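Local structure of biotin binding protein A (Gallus gallus, 2C1S) at residues M97-R102 against G118-T123. The protein binds biotin, and also its sulfoxide, as a tetrameric member of the avidin family. Numbering follows the deposited sequence.
With BSO (biotin-D-sulfoxide), chain C.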
loop_
_atom_site.group_PDB
_atom_site.type_symbol
_atom_site.label_atom_id
_atom_site.label_comp_id
_atom_site.label_asym_id
_atom_site.label_seq_id
_atom_site.Cartn_x
_atom_site.Cartn_y
_atom_site.Cartn_z
ATOM N N MET A 97 3.656 9.329 8.614
ATOM C CA MET A 97 2.690 8.241 8.712
ATOM C C MET A 97 2.260 7.732 7.343
ATOM O O MET A 97 2.256 8.482 6.341
ATOM C CB MET A 97 1.432 8.702 9.446
ATOM C CG MET A 97 1.705 9.264 10.874
ATOM S SD MET A 97 0.344 9.035 11.992
ATOM C CE MET A 97 0.683 7.341 12.434
ATOM N N ALA A 98 1.866 6.454 7.322
ATOM C CA ALA A 98 1.229 5.852 6.155
ATOM C C ALA A 98 -0.115 5.348 6.639
ATOM O O ALA A 98 -0.303 5.041 7.818
ATOM C CB ALA A 98 2.058 4.675 5.577
ATOM N N TRP A 99 -1.054 5.260 5.724
ATOM C CA TRP A 99 -2.409 4.907 6.125
ATOM C C TRP A 99 -3.074 4.001 5.105
ATOM O O TRP A 99 -2.667 3.969 3.928
ATOM C CB TRP A 99 -3.247 6.192 6.389
ATOM C CG TRP A 99 -3.294 7.164 5.223
ATOM C CD1 TRP A 99 -2.612 8.342 5.123
ATOM C CD2 TRP A 99 -4.113 7.070 4.051
ATOM N NE1 TRP A 99 -2.939 8.974 3.953
ATOM C CE2 TRP A 99 -3.851 8.218 3.268
ATOM C CE3 TRP A 99 -5.055 6.125 3.586
ATOM C CZ2 TRP A 99 -4.468 8.452 2.043
ATOM C CZ3 TRP A 99 -5.677 6.364 2.352
ATOM C CH2 TRP A 99 -5.382 7.508 1.596
ATOM N N LEU A 100 -4.069 3.248 5.590
ATOM C CA LEU A 100 -4.980 2.492 4.741
ATOM C C LEU A 100 -6.404 2.856 5.114
ATOM O O LEU A 100 -6.739 2.880 6.298
ATOM C CB LEU A 100 -4.793 0.977 4.940
ATOM C CG LEU A 100 -3.478 0.286 4.559
ATOM C CD1 LEU A 100 -3.435 -1.189 5.051
ATOM C CD2 LEU A 100 -3.233 0.376 3.050
ATOM N N LEU A 101 -7.210 3.138 4.094
ATOM C CA LEU A 101 -8.623 3.490 4.283
ATOM C C LEU A 101 -9.425 2.364 3.666
ATOM O O LEU A 101 -9.313 2.099 2.450
ATOM C CB LEU A 101 -8.925 4.816 3.631
ATOM C CG LEU A 101 -10.407 5.246 3.465
ATOM C CD1 LEU A 101 -11.109 5.410 4.785
ATOM C CD2 LEU A 101 -10.513 6.535 2.636
ATOM N N ARG A 102 -10.177 1.690 4.530
ATOM C CA ARG A 102 -10.959 0.494 4.131
ATOM C C ARG A 102 -12.434 0.890 4.013
ATOM O O ARG A 102 -13.054 1.265 5.017
ATOM C CB ARG A 102 -10.845 -0.583 5.189
ATOM C CG ARG A 102 -11.560 -1.903 4.832
ATOM C CD ARG A 102 -10.612 -2.668 4.026
ATOM N NE ARG A 102 -11.080 -3.944 3.495
ATOM C CZ ARG A 102 -10.245 -4.961 3.287
ATOM N NH1 ARG A 102 -10.694 -6.081 2.762
ATOM N NH2 ARG A 102 -8.951 -4.842 3.621
ATOM N N GLY A 118 -2.098 5.699 1.402
ATOM C CA GLY A 118 -1.472 7.006 1.214
ATOM C C GLY A 118 -0.517 7.305 2.355
ATOM O O GLY A 118 -0.201 6.443 3.162
ATOM N N THR A 119 -0.040 8.546 2.407
ATOM C CA THR A 119 0.904 8.974 3.437
ATOM C C THR A 119 0.489 10.374 3.908
ATOM O O THR A 119 -0.145 11.106 3.167
ATOM C CB THR A 119 2.379 9.041 2.883
ATOM O OG1 THR A 119 2.435 9.989 1.791
ATOM C CG2 THR A 119 2.888 7.649 2.419
ATOM N N ASN A 120 0.854 10.707 5.129
ATOM C CA ASN A 120 0.601 12.031 5.695
ATOM C C ASN A 120 1.812 12.407 6.505
ATOM O O ASN A 120 2.544 11.524 7.013
ATOM C CB ASN A 120 -0.646 12.038 6.592
ATOM C CG ASN A 120 -1.957 12.039 5.818
ATOM O OD1 ASN A 120 -2.860 11.296 6.155
ATOM N ND2 ASN A 120 -2.066 12.870 4.794
ATOM N N VAL A 121 2.037 13.716 6.644
ATOM C CA VAL A 121 3.032 14.205 7.608
ATOM C C VAL A 121 2.340 15.173 8.574
ATOM O O VAL A 121 1.658 16.080 8.119
ATOM C CB VAL A 121 4.212 14.939 6.920
ATOM C CG1 VAL A 121 5.229 15.284 7.977
ATOM C CG2 VAL A 121 4.831 14.067 5.839
ATOM N N PHE A 122 2.473 14.933 9.878
ATOM C CA PHE A 122 1.846 15.780 10.896
ATOM C C PHE A 122 2.905 16.638 11.587
ATOM O O PHE A 122 4.032 16.193 11.811
ATOM C CB PHE A 122 1.156 14.938 11.967
ATOM C CG PHE A 122 -0.074 14.177 11.484
ATOM C CD1 PHE A 122 -1.360 14.671 11.737
ATOM C CD2 PHE A 122 0.066 12.946 10.805
ATOM C CE1 PHE A 122 -2.490 13.969 11.327
ATOM C CE2 PHE A 122 -1.051 12.237 10.396
ATOM C CZ PHE A 122 -2.330 12.738 10.651
ATOM N N THR A 123 2.511 17.861 11.919
ATOM C CA THR A 123 3.322 18.782 12.696
ATOM C C THR A 123 2.488 19.211 13.901
ATOM O O THR A 123 1.252 19.281 13.841
ATOM C CB THR A 123 3.683 20.046 11.879
ATOM O OG1 THR A 123 2.484 20.655 11.402
ATOM C CG2 THR A 123 4.530 19.680 10.669
HETATM C C11 BSO C . -13.961 8.506 4.328
HETATM O O11 BSO C . -14.043 9.467 3.529
HETATM O O12 BSO C . -14.257 7.333 4.037
HETATM C C10 BSO C . -13.494 8.755 5.778
HETATM C C9 BSO C . -12.498 9.919 5.987
HETATM C C8 BSO C . -11.126 9.495 5.476
HETATM C C7 BSO C . -10.175 10.709 5.469
HETATM C C2 BSO C . -8.799 10.271 4.918
HETATM S S1 BSO C . -7.876 9.160 5.993
HETATM C C6 BSO C . -6.335 9.377 5.059
HETATM C C5 BSO C . -6.321 10.866 4.658
HETATM N N1 BSO C . -5.651 11.636 5.716
HETATM C C3 BSO C . -6.512 12.484 6.291
HETATM O O3 BSO C . -6.154 13.256 7.186
HETATM N N2 BSO C . -7.745 12.444 5.769
HETATM C C4 BSO C . -7.781 11.436 4.666
HETATM O O10 BSO C . -8.412 7.790 5.677
HETATM O O HOH W 1 -2.737 11.481 1.934
#
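The indole of Trp99 lies between the main chain of Gly118 on one face and biotin-D-sulfoxide on the other. Gly118 CA sits 3.7 Å from the centroid of the six-membered ring in a CH-pi contact, while C6 of the ligand rests 3.2 Å above the opposite face. Trp99 CG stands between its backbone N and carbonyl carbon (chi1 56°), laying the ring over the neighbouring strand; Gly118, having no CB, lets the indole lie flat on its main chain, Trp99 CZ2 being 3.4 Å from Gly118 CA. Tryptophan suits its place: the broad apolar ring packs against the ligand while NE1 still donates to an in-plane water, which donates to Thr119 O. The strands are antiparallel neighbours, the last two of the chain in the eight-stranded avidin barrel; Met97-Asn120 and Trp99-Gly118 are hydrogen-bonded pairs of these segments. Asn120, projecting to the ligand side like Trp99, accepts from N1-H of the ligand through OD1 in a nearly straight bond (2.8 Å, 171°). An amide can accept and donate at once: its ND2 hydrogen-bonds Glu14 OE2, which probably fixes how the amide is turned. The flexible Met97 chain bends at chi3 (81°) and brings SD obliquely to Phe122, 3.8 Å from CE2, a Met-aromatic contact. On the outer face, Ala98 and Thr119 form a non-hydrogen-bonded antiparallel pair, and small Ala98 packs against Leu100 of the second subunit.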